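Local coordinates for putative GGDEF domain protein (Pseudomonas aeruginosa, PDB 7E6G) that probably synthesises cyclic di-GMP from two molecules of GTP as a magnesium-dependent diguanylate cyclase of the GGDEF family, at residues A[16-19]-A[20-23]; A[39-42]-A[43-47]; A[68-71]-A[72-75]. All coordinates share one frame; numbering follows the deposited sequence.

Contact 1. Residues A[16-19]-A[20-23]; sequences LADP and QFHG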
ATOM      1  N   LEU A  16     -28.989 -67.370   9.165  1.00 47.05           N
ATOM      2  CA  LEU A  16     -27.914 -68.270   8.767  1.00 46.87           C
ATOM      3  C   LEU A  16     -27.538 -69.222   9.886  1.00 47.15           C
ATOM      4  O   LEU A  16     -27.057 -70.327   9.611  1.00 46.89           O
ATOM      5  CB  LEU A  16     -26.691 -67.471   8.335  1.00 43.34           C
ATOM      6  CG  LEU A  16     -26.834 -66.789   6.982  1.00 41.76           C
ATOM      7  CD1 LEU A  16     -25.692 -65.804   6.752  1.00 38.16           C
ATOM      8  CD2 LEU A  16     -26.925 -67.839   5.869  1.00 36.44           C
ATOM      9  N   ALA A  17     -27.738 -68.803  11.145  1.00 50.48           N
ATOM     10  CA  ALA A  17     -27.501 -69.676  12.293  1.00 45.58           C
ATOM     11  C   ALA A  17     -28.609 -70.707  12.504  1.00 51.53           C
ATOM     12  O   ALA A  17     -28.324 -71.826  12.946  1.00 51.37           O
ATOM     13  CB  ALA A  17     -27.342 -68.832  13.557  1.00 42.46           C
ATOM     14  N   ASP A  18     -29.861 -70.369  12.204  1.00 51.87           N
ATOM     15  CA  ASP A  18     -30.986 -71.233  12.563  1.00 52.22           C
ATOM     16  C   ASP A  18     -30.873 -72.622  11.930  1.00 54.92           C
ATOM     17  O   ASP A  18     -30.905 -72.734  10.692  1.00 54.01           O
ATOM     18  CB  ASP A  18     -32.308 -70.593  12.155  1.00 55.87           C
ATOM     19  CG  ASP A  18     -33.519 -71.377  12.666  1.00 64.01           C
ATOM     20  OD1 ASP A  18     -34.263 -70.840  13.522  1.00 61.97           O
ATOM     21  OD2 ASP A  18     -33.711 -72.536  12.223  1.00 58.64           O
ATOM     22  N   PRO A  19     -30.798 -73.697  12.729  1.00 57.83           N
ATOM     23  CA  PRO A  19     -30.555 -75.036  12.154  1.00 51.76           C
ATOM     24  C   PRO A  19     -31.619 -75.501  11.176  1.00 51.90           C
ATOM     25  O   PRO A  19     -31.342 -76.398  10.363  1.00 50.00           O
ATOM     26  CB  PRO A  19     -30.499 -75.945  13.392  1.00 41.47           C
ATOM     27  CG  PRO A  19     -30.118 -75.038  14.499  1.00 47.30           C
ATOM     28  CD  PRO A  19     -30.788 -73.724  14.202  1.00 51.59           C
ATOM     29  N   GLN A  20     -32.819 -74.916  11.205  1.00 54.60           N
ATOM     30  CA  GLN A  20     -33.860 -75.382  10.296  1.00 49.99           C
ATOM     31  C   GLN A  20     -33.559 -75.050   8.837  1.00 54.51           C
ATOM     32  O   GLN A  20     -34.124 -75.692   7.944  1.00 51.95           O
ATOM     33  CB  GLN A  20     -35.205 -74.800  10.701  1.00 51.44           C
ATOM     34  CG  GLN A  20     -35.525 -73.482  10.056  1.00 53.01           C
ATOM     35  CD  GLN A  20     -36.745 -72.836  10.662  1.00 51.44           C
ATOM     36  OE1 GLN A  20     -36.629 -71.939  11.503  1.00 49.07           O
ATOM     37  NE2 GLN A  20     -37.929 -73.288  10.237  1.00 43.19           N
ATOM     38  N   PHE A  21     -32.686 -74.055   8.595  1.00 54.82           N
ATOM     39  CA  PHE A  21     -32.303 -73.636   7.277  1.00 49.59           C
ATOM     40  C   PHE A  21     -31.103 -74.218   6.692  1.00 50.55           C
ATOM     41  O   PHE A  21     -30.948 -74.169   5.560  1.00 48.67           O
ATOM     42  CB  PHE A  21     -32.207 -72.168   7.175  1.00 45.42           C
ATOM     43  CG  PHE A  21     -33.413 -71.474   7.554  1.00 46.63           C
ATOM     44  CD1 PHE A  21     -34.590 -71.756   6.981  1.00 42.37           C
ATOM     45  CD2 PHE A  21     -33.359 -70.517   8.473  1.00 46.95           C
ATOM     46  CE1 PHE A  21     -35.699 -71.125   7.355  1.00 40.16           C
ATOM     47  CE2 PHE A  21     -34.478 -69.862   8.856  1.00 45.16           C
ATOM     48  CZ  PHE A  21     -35.629 -70.155   8.268  1.00 40.71           C
ATOM     49  N   HIS A  22     -30.317 -74.849   7.481  1.00 49.08           N
ATOM     50  CA  HIS A  22     -29.120 -75.441   7.047  1.00 48.73           C
ATOM     51  C   HIS A  22     -29.494 -76.513   6.116  1.00 50.09           C
ATOM     52  O   HIS A  22     -30.249 -77.296   6.417  1.00 59.11           O
ATOM     53  CB  HIS A  22     -28.393 -75.889   8.283  1.00 53.29           C
ATOM     54  CG  HIS A  22     -28.004 -74.767   9.224  1.00 61.35           C
ATOM     55  ND1 HIS A  22     -27.254 -74.942  10.358  1.00 63.02           N
ATOM     56  CD2 HIS A  22     -28.269 -73.459   9.197  1.00 53.85           C
ATOM     57  CE1 HIS A  22     -27.093 -73.812  10.984  1.00 52.02           C
ATOM     58  NE2 HIS A  22     -27.671 -72.892  10.276  1.00 55.25           N
ATOM     59  N   GLY A  23     -28.938 -76.547   4.953  1.00 49.91           N
ATOM     60  CA  GLY A  23     -29.313 -77.479   3.921  1.00 44.52           C
ATOM     61  C   GLY A  23     -30.246 -77.015   2.836  1.00 48.05           C
ATOM     62  O   GLY A  23     -30.244 -77.536   1.808  1.00 41.34           O
TER
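Asp18 and Phe21 close a type I beta turn just after helix 3-17, in which Phe21 N donates to Asp18 O at 3.1 Å with Pro19 and Gln20 at the two corners. Asp18 is the first residue past the helix to leave helical backbone angles, its psi opening to 119°. A second link, weak at 3.4 Å between His22 N and Pro19 O, continues the bend by one residue.

The Asp18 side chain strengthens the turn. Its carboxylate swings forward, CG anti to the backbone N (chi1 -173°), and OD2 takes the amide hydrogen of Gln20 at an OD2 to N distance of 2.7 Å, nearly in line with the CG-OD2 bond. On the same side chain, CB lies 3.8 Å from CD2 of the Phe21 ring. Beyond this turn the ring of Phe21 is buried against the second subunit, where it meets His24 and Leu26 of that chain.

His22 folds its imidazole back toward the helix end. NE2 donates to Leu16 O at 2.7 Å, a bent bond with an angle of 135° at the hydrogen and the oxygen tilted out of the ring plane. The same carbonyl also accepts a bond from His27 NE2, so two histidines share one helix-terminal oxygen. Pro19 CA sits almost squarely over one imidazole face, 3.8 Å from the His22 ring centroid, a CH-pi contact from the turn; the ring also meets that of His27.

Asp18 OD2 on Gln20 N forms an Asx turn laid over a type I beta turn, here combined with a histidine side chain bonded back to a carbonyl of the last helical turn, where helix 3-17 reverses toward helix 27-102.

Contact 2. Residues A[39-42]-A[43-47]; sequences EQLV and RLERI
Leu41 packs on Leu44, and Val42 on Arg46, in an intrahelical contact spanning little more than two turns of helix 27-102, the long rod that runs toward the catalytic domain. Four backbone bonds run through it in the i to i+4 pattern of an alpha helix, Arg43 N to Glu39 O and Arg46 N to Val42 O both at 2.9 Å, with Leu44 and Glu45 donating to Gln40 and Leu41 in between.

The leucines meet loosely, Leu41 CD1 lying 4.3 Å from Leu44 CD2. On the next turn the Glu45 carboxylate slants across Leu41, bringing OE1 to 3.9 Å from Leu41 CG, so the acidic end of the glutamate rests beside the branch point of the leucine.

Leu44 meets Leu44 of the second subunit, Ile47 meets its Leu44, and Gln40 bonds through OE1 to Ser37 and through NE2 to Glu5 of that chain. Spacings of four and three residues from Gln40 through Leu44 to Ile47, together with the pairing of Leu44 with its own copy, fit a parallel, in-register coiled coil, in which Leu44 packs on its counterpart.

A different flank carries the arginines. Val42 CG1 lies over one face of the Arg46 guanidinium, 4.3 Å from NH2. Arg43 reaches the edge of that same group with NE in its plane, its chain bent at chi2 (39°) and chi3. Both guanidinium groups turn to acidic side chains of another protein: Arg43 forms salt bridges through NH1 and NH2, whereas Arg46 makes a weak, long ion pair through NH1.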
ATOM      1  N   GLU A  39     -17.998 -56.975   1.478  1.00 32.12           N
ATOM      2  CA  GLU A  39     -16.874 -56.519   0.663  1.00 35.89           C
ATOM      3  C   GLU A  39     -17.206 -55.224  -0.067  1.00 42.16           C
ATOM      4  O   GLU A  39     -16.386 -54.296  -0.104  1.00 44.36           O
ATOM      5  CB  GLU A  39     -16.465 -57.589  -0.338  1.00 40.14           C
ATOM      6  CG  GLU A  39     -15.469 -58.577   0.205  1.00 53.93           C
ATOM      7  CD  GLU A  39     -15.584 -59.930  -0.477  1.00 68.15           C
ATOM      8  OE1 GLU A  39     -15.916 -59.948  -1.690  1.00 68.54           O
ATOM      9  OE2 GLU A  39     -15.356 -60.963   0.204  1.00 73.04           O
ATOM     10  N   GLN A  40     -18.393 -55.151  -0.680  1.00 43.84           N
ATOM     11  CA  GLN A  40     -18.781 -53.929  -1.377  1.00 38.28           C
ATOM     12  C   GLN A  40     -18.799 -52.749  -0.419  1.00 39.80           C
ATOM     13  O   GLN A  40     -18.402 -51.639  -0.780  1.00 47.49           O
ATOM     14  CB  GLN A  40     -20.150 -54.100  -2.043  1.00 38.69           C
ATOM     15  CG  GLN A  40     -20.161 -55.042  -3.242  1.00 36.94           C
ATOM     16  CD  GLN A  40     -21.577 -55.423  -3.708  1.00 40.90           C
ATOM     17  OE1 GLN A  40     -22.596 -55.134  -3.043  1.00 34.37           O
ATOM     18  NE2 GLN A  40     -21.639 -56.092  -4.857  1.00 35.36           N
ATOM     19  N   LEU A  41     -19.240 -52.974   0.817  1.00 40.22           N
ATOM     20  CA  LEU A  41     -19.265 -51.890   1.790  1.00 41.74           C
ATOM     21  C   LEU A  41     -17.856 -51.428   2.114  1.00 48.36           C
ATOM     22  O   LEU A  41     -17.599 -50.222   2.242  1.00 50.52           O
ATOM     23  CB  LEU A  41     -19.989 -52.336   3.060  1.00 37.98           C
ATOM     24  CG  LEU A  41     -20.520 -51.211   3.952  1.00 41.01           C
ATOM     25  CD1 LEU A  41     -21.202 -50.138   3.116  1.00 43.78           C
ATOM     26  CD2 LEU A  41     -21.474 -51.746   4.995  1.00 37.61           C
ATOM     27  N   VAL A  42     -16.928 -52.377   2.254  1.00 47.72           N
ATOM     28  CA  VAL A  42     -15.542 -52.002   2.524  1.00 49.98           C
ATOM     29  C   VAL A  42     -14.982 -51.199   1.352  1.00 48.64           C
ATOM     30  O   VAL A  42     -14.291 -50.190   1.538  1.00 48.65           O
ATOM     31  CB  VAL A  42     -14.705 -53.262   2.831  1.00 41.38           C
ATOM     32  CG1 VAL A  42     -13.223 -52.973   2.738  1.00 42.88           C
ATOM     33  CG2 VAL A  42     -15.045 -53.792   4.205  1.00 31.79           C
ATOM     34  N   ARG A  43     -15.295 -51.627   0.130  1.00 43.79           N
ATOM     35  CA  ARG A  43     -14.868 -50.907  -1.064  1.00 47.08           C
ATOM     36  C   ARG A  43     -15.395 -49.473  -1.059  1.00 51.62           C
ATOM     37  O   ARG A  43     -14.664 -48.523  -1.375  1.00 56.18           O
ATOM     38  CB  ARG A  43     -15.331 -51.688  -2.299  1.00 51.05           C
ATOM     39  CG  ARG A  43     -15.286 -50.999  -3.670  1.00 55.56           C
ATOM     40  CD  ARG A  43     -14.067 -50.103  -3.927  1.00 66.24           C
ATOM     41  NE  ARG A  43     -12.773 -50.699  -3.597  1.00 70.61           N
ATOM     42  CZ  ARG A  43     -12.217 -51.722  -4.241  1.00 74.51           C
ATOM     43  NH1 ARG A  43     -11.030 -52.180  -3.847  1.00 79.01           N
ATOM     44  NH2 ARG A  43     -12.839 -52.284  -5.274  1.00 70.41           N
ATOM     45  N   LEU A  44     -16.657 -49.295  -0.666  1.00 49.67           N
ATOM     46  CA  LEU A  44     -17.245 -47.958  -0.620  1.00 42.49           C
ATOM     47  C   LEU A  44     -16.551 -47.087   0.428  1.00 46.24           C
ATOM     48  O   LEU A  44     -16.221 -45.917   0.173  1.00 49.87           O
ATOM     49  CB  LEU A  44     -18.747 -48.076  -0.341  1.00 45.44           C
ATOM     50  CG  LEU A  44     -19.743 -48.353  -1.496  1.00 48.36           C
ATOM     51  CD1 LEU A  44     -19.199 -49.279  -2.596  1.00 44.88           C
ATOM     52  CD2 LEU A  44     -21.075 -48.910  -0.972  1.00 47.94           C
ATOM     53  N   GLU A  45     -16.260 -47.569   1.576  1.00 53.06           N
ATOM     54  CA  GLU A  45     -15.585 -46.841   2.568  1.00 49.45           C
ATOM     55  C   GLU A  45     -14.217 -46.533   2.205  1.00 52.58           C
ATOM     56  O   GLU A  45     -13.754 -45.567   2.557  1.00 48.40           O
ATOM     57  CB  GLU A  45     -15.690 -47.538   3.855  1.00 49.96           C
ATOM     58  CG  GLU A  45     -17.073 -47.423   4.358  1.00 56.45           C
ATOM     59  CD  GLU A  45     -17.433 -48.374   5.450  1.00 70.32           C
ATOM     60  OE1 GLU A  45     -18.584 -48.376   5.858  1.00 70.71           O
ATOM     61  OE2 GLU A  45     -16.576 -49.100   5.925  1.00 69.70           O
ATOM     62  N   ARG A  46     -13.588 -47.382   1.493  1.00 54.80           N
ATOM     63  CA  ARG A  46     -12.275 -47.132   1.058  1.00 57.16           C
ATOM     64  C   ARG A  46     -12.278 -46.040   0.089  1.00 53.10           C
ATOM     65  O   ARG A  46     -11.419 -45.337   0.072  1.00 51.57           O
ATOM     66  CB  ARG A  46     -11.602 -48.382   0.480  1.00 58.28           C
ATOM     67  CG  ARG A  46     -10.082 -48.413   0.521  1.00 62.36           C
ATOM     68  CD  ARG A  46      -9.357 -49.423  -0.351  1.00 71.05           C
ATOM     69  NE  ARG A  46      -9.059 -50.691   0.289  1.00 76.84           N
ATOM     70  CZ  ARG A  46      -9.726 -51.799   0.018  1.00 85.05           C
ATOM     71  NH1 ARG A  46     -10.690 -51.778  -0.869  1.00 75.59           N
ATOM     72  NH2 ARG A  46      -9.450 -52.931   0.633  1.00 85.67           N
ATOM     73  N   ILE A  47     -13.247 -45.948  -0.750  1.00 49.44           N
ATOM     74  CA  ILE A  47     -13.266 -44.942  -1.720  1.00 48.78           C
ATOM     75  C   ILE A  47     -13.300 -43.618  -1.084  1.00 50.90           C
ATOM     76  O   ILE A  47     -12.692 -42.770  -1.488  1.00 47.01           O
ATOM     77  CB  ILE A  47     -14.467 -45.051  -2.628  1.00 45.47           C
ATOM     78  CG1 ILE A  47     -14.306 -46.161  -3.598  1.00 47.09           C
ATOM     79  CG2 ILE A  47     -14.554 -43.871  -3.504  1.00 40.36           C
ATOM     80  CD1 ILE A  47     -15.491 -46.521  -4.402  1.00 37.49           C
TER

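Contact 3. Residues A[68-71]-A[72-75]; sequences RYHK and QLRR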
ATOM      1  N   ARG A  68       0.446 -17.240   3.225  1.00 41.39           N
ATOM      2  CA  ARG A  68       1.297 -16.353   2.570  1.00 42.45           C
ATOM      3  C   ARG A  68       0.713 -15.123   2.179  1.00 39.65           C
ATOM      4  O   ARG A  68       1.338 -14.270   2.086  1.00 44.16           O
ATOM      5  CB  ARG A  68       1.952 -16.970   1.413  1.00 46.06           C
ATOM      6  CG  ARG A  68       2.552 -18.242   1.790  1.00 52.57           C
ATOM      7  CD  ARG A  68       3.781 -18.639   1.037  1.00 65.59           C
ATOM      8  NE  ARG A  68       3.486 -19.442  -0.126  1.00 77.06           N
ATOM      9  CZ  ARG A  68       4.221 -19.402  -1.206  1.00 81.38           C
ATOM     10  NH1 ARG A  68       5.274 -18.624  -1.206  1.00 82.45           N
ATOM     11  NH2 ARG A  68       3.894 -20.110  -2.251  1.00 86.11           N
ATOM     12  N   TYR A  69      -0.487 -15.135   1.781  1.00 34.66           N
ATOM     13  CA  TYR A  69      -1.236 -14.057   1.391  1.00 37.73           C
ATOM     14  C   TYR A  69      -1.440 -13.091   2.477  1.00 41.81           C
ATOM     15  O   TYR A  69      -1.427 -11.992   2.259  1.00 42.50           O
ATOM     16  CB  TYR A  69      -2.523 -14.587   0.866  1.00 38.44           C
ATOM     17  CG  TYR A  69      -3.408 -13.579   0.403  1.00 39.00           C
ATOM     18  CD1 TYR A  69      -3.130 -12.913  -0.715  1.00 42.36           C
ATOM     19  CD2 TYR A  69      -4.468 -13.198   1.127  1.00 37.21           C
ATOM     20  CE1 TYR A  69      -3.916 -11.901  -1.137  1.00 44.19           C
ATOM     21  CE2 TYR A  69      -5.251 -12.198   0.723  1.00 41.68           C
ATOM     22  CZ  TYR A  69      -4.972 -11.563  -0.413  1.00 47.16           C
ATOM     23  OH  TYR A  69      -5.745 -10.595  -0.826  1.00 46.87           O
ATOM     24  N   HIS A  70      -1.710 -13.531   3.629  1.00 37.17           N
ATOM     25  CA  HIS A  70      -1.855 -12.776   4.773  1.00 40.94           C
ATOM     26  C   HIS A  70      -0.580 -12.146   5.214  1.00 41.02           C
ATOM     27  O   HIS A  70      -0.603 -11.144   5.687  1.00 37.40           O
ATOM     28  CB  HIS A  70      -2.631 -13.566   5.786  1.00 42.26           C
ATOM     29  CG  HIS A  70      -4.089 -13.609   5.519  1.00 42.98           C
ATOM     30  ND1 HIS A  70      -4.699 -14.639   4.880  1.00 42.99           N
ATOM     31  CD2 HIS A  70      -5.042 -12.717   5.762  1.00 42.98           C
ATOM     32  CE1 HIS A  70      -5.958 -14.377   4.738  1.00 41.59           C
ATOM     33  NE2 HIS A  70      -6.193 -13.214   5.267  1.00 46.81           N
ATOM     34  N   LYS A  71       0.541 -12.784   5.066  1.00 40.02           N
ATOM     35  CA  LYS A  71       1.815 -12.232   5.364  1.00 41.96           C
ATOM     36  C   LYS A  71       2.126 -11.095   4.501  1.00 38.77           C
ATOM     37  O   LYS A  71       2.600 -10.201   4.933  1.00 37.42           O
ATOM     38  CB  LYS A  71       2.845 -13.247   5.238  1.00 41.36           C
ATOM     39  CG  LYS A  71       2.898 -14.106   6.395  1.00 45.79           C
ATOM     40  CD  LYS A  71       4.076 -14.996   6.326  1.00 54.60           C
ATOM     41  CE  LYS A  71       4.184 -15.906   7.519  1.00 53.44           C
ATOM     42  NZ  LYS A  71       3.965 -17.337   7.210  1.00 56.23           N
ATOM     43  N   GLN A  72       1.808 -11.163   3.262  1.00 34.08           N
ATOM     44  CA  GLN A  72       1.965 -10.189   2.325  1.00 34.81           C
ATOM     45  C   GLN A  72       1.170  -9.024   2.637  1.00 40.52           C
ATOM     46  O   GLN A  72       1.603  -8.014   2.455  1.00 37.45           O
ATOM     47  CB  GLN A  72       1.458 -10.722   1.110  1.00 32.00           C
ATOM     48  CG  GLN A  72       2.418 -11.113   0.111  1.00 38.70           C
ATOM     49  CD  GLN A  72       3.823 -10.847   0.449  1.00 53.51           C
ATOM     50  OE1 GLN A  72       4.545 -11.750   0.827  1.00 57.63           O
ATOM     51  NE2 GLN A  72       4.265  -9.650   0.208  1.00 46.32           N
ATOM     52  N   LEU A  73      -0.037  -9.166   3.097  1.00 36.56           N
ATOM     53  CA  LEU A  73      -0.848  -8.105   3.482  1.00 37.98           C
ATOM     54  C   LEU A  73      -0.374  -7.311   4.584  1.00 34.98           C
ATOM     55  O   LEU A  73      -0.628  -6.261   4.671  1.00 31.62           O
ATOM     56  CB  LEU A  73      -2.193  -8.610   3.746  1.00 41.59           C
ATOM     57  CG  LEU A  73      -3.400  -8.501   2.885  1.00 41.49           C
ATOM     58  CD1 LEU A  73      -3.168  -8.926   1.498  1.00 38.57           C
ATOM     59  CD2 LEU A  73      -4.196  -9.542   3.484  1.00 42.31           C
ATOM     60  N   ARG A  74       0.184  -7.941   5.512  1.00 33.98           N
ATOM     61  CA  ARG A  74       0.800  -7.372   6.599  1.00 38.70           C
ATOM     62  C   ARG A  74       1.959  -6.647   6.292  1.00 35.23           C
ATOM     63  O   ARG A  74       2.151  -5.708   6.794  1.00 34.62           O
ATOM     64  CB  ARG A  74       1.109  -8.440   7.526  1.00 40.56           C
ATOM     65  CG  ARG A  74      -0.109  -8.900   8.111  1.00 41.45           C
ATOM     66  CD  ARG A  74       0.203  -9.641   9.327  1.00 49.83           C
ATOM     67  NE  ARG A  74       0.730 -10.964   9.132  1.00 58.56           N
ATOM     68  CZ  ARG A  74       0.018 -12.072   9.114  1.00 57.64           C
ATOM     69  NH1 ARG A  74       0.624 -13.193   8.947  1.00 50.87           N
ATOM     70  NH2 ARG A  74      -1.281 -12.047   9.224  1.00 53.30           N
ATOM     71  N   ARG A  75       2.756  -7.157   5.438  1.00 33.43           N
ATOM     72  CA  ARG A  75       3.943  -6.576   4.986  1.00 37.39           C
ATOM     73  C   ARG A  75       3.678  -5.320   4.310  1.00 37.41           C
ATOM     74  O   ARG A  75       4.298  -4.471   4.565  1.00 33.20           O
ATOM     75  CB  ARG A  75       4.620  -7.552   4.109  1.00 35.53           C
ATOM     76  CG  ARG A  75       5.957  -7.269   3.599  1.00 32.68           C
ATOM     77  CD  ARG A  75       6.782  -6.472   4.533  1.00 39.24           C
ATOM     78  NE  ARG A  75       7.328  -7.225   5.632  1.00 41.92           N
ATOM     79  CZ  ARG A  75       8.309  -8.077   5.579  1.00 43.10           C
ATOM     80  NH1 ARG A  75       8.978  -8.314   4.523  1.00 30.05           N
ATOM     81  NH2 ARG A  75       8.569  -8.694   6.639  1.00 35.90           N
TER
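Leu73 lays its CD1 methyl over one face of the Tyr69 ring, one turn further along helix 27-102. The methyl is 4.1 Å from the ring centroid and shifted toward the rim, closest to CZ at 3.7 Å, which makes this a CH-pi contact with the two side chains slanting across each other. Tyr69 sends its ring out with CG anti to the backbone N (chi1 -179°), which carries the phenol end of the ring beneath the CD1 methyl.

His70 lies beside Leu73 and points the same way, with CD2 4.0 Å from the CD2 methyl of the leucine. ND1 of the imidazole is hydrogen-bonded to Ser66 O, a turn earlier. Arg74, a turn on from His70, folds back over the helix. Its guanidinium, turned by a bend at chi3 (-76°), lies flat over the backbone with one face above His70 O, 3.5 Å from the plane, while NH1 comes to 3.5 Å from Lys71 CG. The backbone bond Arg74 N to His70 O is weak, and that from Leu73 N to Tyr69 O runs to 3.3 Å.

The helix therefore carries two chemically different flanks. Tyr69 and Leu73 face the second subunit, where Arg68 of that chain makes a cation-pi contact with Tyr69 and its Gln72 packs on both. Lys71 and Arg74 are basic, their NZ and NH1 atoms 5.6 Å apart. Outside the contact, Arg75 pairs through NH1 with an acidic side chain of another protein; with Lys71 and Arg74 nearby, the local charge is probably positive.

How the contacts relate
From the N terminus the chain runs along helix 3-17 into contact 1, which shapes the start of the reversal toward helix 27-102; contacts 2 and 3 then follow on that long helix. The three are strictly in series: contact 1 closes a short turn, whereas contacts 2 and 3 lie within the helix and close no loop; none nests or crosses. Contact 2 lies about 28 Å from contact 1, centre to centre, and contact 3 about 43 Å from contact 2. Contact 1 joins the two helices at the far end of the rod, whereas contacts 2 and 3 are successive stations of one dimer interface leading toward the GGDEF domain. All three touch the second subunit, and contacts 2 and 3 also meet another protein.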